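PDB 3JR7: EDD domain protein, DegV family from Ruminococcus gnavus, which is of unknown function but, as a member of the DegV family, probably binds lipids such as fatty acids. Local coordinates for residues 56-61 with 280-285. Numbering follows the deposited sequence.
Sequences WTDDDS and DTSGIS
Asp58, the centre of an inverse gamma turn, reaches to the first turn of helix 283-289, and its carboxylate receives two backbone N-H groups there. At the base of the side chain, Asp58 CB lies 4.2 Å from Ile284 CG1. With CG anti to the backbone N (chi1 176°), the chain extends from the turn, and Asp58 CG comes to 3.6 Å from Gly283 CA. Asp58 OD1 then accepts from Gly283 N at 3.1 Å, a weak bond, since the N-H···O angle is a bent 123°. OD2 takes the straighter one: Ile284 N is 3.0 Å from Asp58 OD2 with an angle of 148°, and the donor stands well above the carboxylate plane. Within the DegV fold the contact joins the two sheet-bearing halves of the chain: strand 54-57 pairs with 42-51 in one sheet, whereas helix 283-289 follows strand 275-280 of the other. Asp58 OD2 also bonds to Ser28 OG and makes a tight contact with Ile284 CG1, 3.1 Å away.

The helix has its own N-cap: Ser282 OG accepts from Ser285 N at 3.1 Å and also bonds to Cys29 O. The helix dipole would probably stabilise the nearby carboxylate's negative charge. The side chain of Ile284, touching Leu47 and Ile49, lies about 4 Å from a bound polyether, probably from the crystallisation liquor though it may mark a pocket, which Ser285 also lines.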
loop_
_atom_site.group_PDB
_atom_site.type_symbol
_atom_site.label_atom_id
_atom_site.label_comp_id
_atom_site.label_asym_id
_atom_site.label_seq_id
_atom_site.Cartn_x
_atom_site.Cartn_y
_atom_site.Cartn_z
ATOM N N TRP A 56 2.012 18.989 4.792
ATOM C CA TRP A 56 3.210 18.365 4.284
ATOM C C TRP A 56 2.916 17.527 3.026
ATOM O O TRP A 56 1.799 17.090 2.818
ATOM C CB TRP A 56 3.737 17.385 5.319
ATOM C CG TRP A 56 4.571 17.938 6.430
ATOM C CD1 TRP A 56 5.579 18.863 6.335
ATOM C CD2 TRP A 56 4.546 17.508 7.789
ATOM N NE1 TRP A 56 6.168 19.054 7.578
ATOM C CE2 TRP A 56 5.542 18.237 8.483
ATOM C CE3 TRP A 56 3.776 16.588 8.491
ATOM C CZ2 TRP A 56 5.779 18.060 9.841
ATOM C CZ3 TRP A 56 4.013 16.412 9.833
ATOM C CH2 TRP A 56 5.003 17.145 10.501
ATOM N N THR A 57 3.955 17.268 2.255
ATOM C CA THR A 57 3.913 16.373 1.135
ATOM C C THR A 57 4.539 15.072 1.612
ATOM O O THR A 57 5.588 15.077 2.297
ATOM C CB THR A 57 4.633 16.995 -0.093
ATOM O OG1 THR A 57 3.949 18.208 -0.432
ATOM C CG2 THR A 57 4.615 16.077 -1.305
ATOM N N ASP A 58 3.852 13.961 1.309
ATOM C CA ASP A 58 4.348 12.646 1.673
ATOM C C ASP A 58 5.449 12.283 0.716
ATOM O O ASP A 58 5.229 11.631 -0.298
ATOM C CB ASP A 58 3.229 11.593 1.654
ATOM C CG ASP A 58 3.733 10.175 1.942
ATOM O OD1 ASP A 58 4.891 10.017 2.425
ATOM O OD2 ASP A 58 2.974 9.201 1.675
ATOM N N ASP A 59 6.668 12.680 1.072
ATOM C CA ASP A 59 7.795 12.354 0.266
ATOM C C ASP A 59 9.028 12.096 1.152
ATOM O O ASP A 59 8.944 12.063 2.399
ATOM C CB ASP A 59 7.998 13.439 -0.806
ATOM C CG ASP A 59 8.446 14.786 -0.227
ATOM O OD1 ASP A 59 9.005 14.861 0.907
ATOM O OD2 ASP A 59 8.256 15.767 -0.938
ATOM N N ASP A 60 10.159 11.896 0.496
ATOM C CA ASP A 60 11.363 11.371 1.144
ATOM C C ASP A 60 11.991 12.387 2.065
ATOM O O ASP A 60 12.834 12.050 2.886
ATOM C CB ASP A 60 12.327 10.916 0.057
ATOM C CG ASP A 60 11.588 10.065 -1.019
ATOM O OD1 ASP A 60 11.374 8.856 -0.707
ATOM O OD2 ASP A 60 11.160 10.617 -2.105
ATOM N N SER A 61 11.529 13.621 1.975
ATOM C CA SER A 61 12.010 14.660 2.859
ATOM C C SER A 61 11.297 14.629 4.214
ATOM O O SER A 61 11.746 15.278 5.168
ATOM C CB SER A 61 11.843 16.022 2.178
ATOM O OG SER A 61 10.518 16.518 2.333
ATOM N N ASP A 280 9.736 0.008 6.329
ATOM C CA ASP A 280 9.159 1.048 7.152
ATOM C C ASP A 280 8.001 1.648 6.417
ATOM O O ASP A 280 8.064 1.839 5.202
ATOM C CB ASP A 280 10.165 2.154 7.466
ATOM C CG ASP A 280 11.300 1.654 8.352
ATOM O OD1 ASP A 280 11.052 1.460 9.538
ATOM O OD2 ASP A 280 12.384 1.375 7.827
ATOM N N THR A 281 6.957 1.961 7.154
ATOM C CA THR A 281 5.774 2.563 6.545
ATOM C C THR A 281 6.057 3.959 5.921
ATOM O O THR A 281 6.809 4.780 6.464
ATOM C CB THR A 281 4.650 2.724 7.545
ATOM O OG1 THR A 281 5.164 3.267 8.760
ATOM C CG2 THR A 281 3.956 1.397 7.834
ATOM N N SER A 282 5.423 4.217 4.787
ATOM C CA SER A 282 5.459 5.537 4.117
ATOM C C SER A 282 4.717 6.572 4.971
ATOM O O SER A 282 4.110 6.231 5.977
ATOM C CB SER A 282 4.733 5.435 2.781
ATOM O OG SER A 282 3.308 5.263 3.030
ATOM N N GLY A 283 4.748 7.839 4.566
ATOM C CA GLY A 283 3.999 8.893 5.260
ATOM C C GLY A 283 2.518 8.579 5.388
ATOM O O GLY A 283 1.938 8.646 6.489
ATOM N N ILE A 284 1.864 8.251 4.260
ATOM C CA ILE A 284 0.421 7.945 4.352
ATOM C C ILE A 284 0.176 6.676 5.193
ATOM O O ILE A 284 -0.730 6.643 6.020
ATOM C CB ILE A 284 -0.185 7.804 2.958
ATOM C CG1 ILE A 284 -0.115 9.164 2.238
ATOM C CG2 ILE A 284 -1.636 7.294 3.032
ATOM C CD1 ILE A 284 -0.989 10.267 2.856
ATOM N N SER A 285 1.010 5.666 5.010
ATOM C CA SER A 285 0.896 4.442 5.780
ATOM C C SER A 285 1.062 4.709 7.286
ATOM O O SER A 285 0.316 4.179 8.110
ATOM C CB SER A 285 1.903 3.402 5.272
ATOM O OG SER A 285 1.564 2.911 3.945
#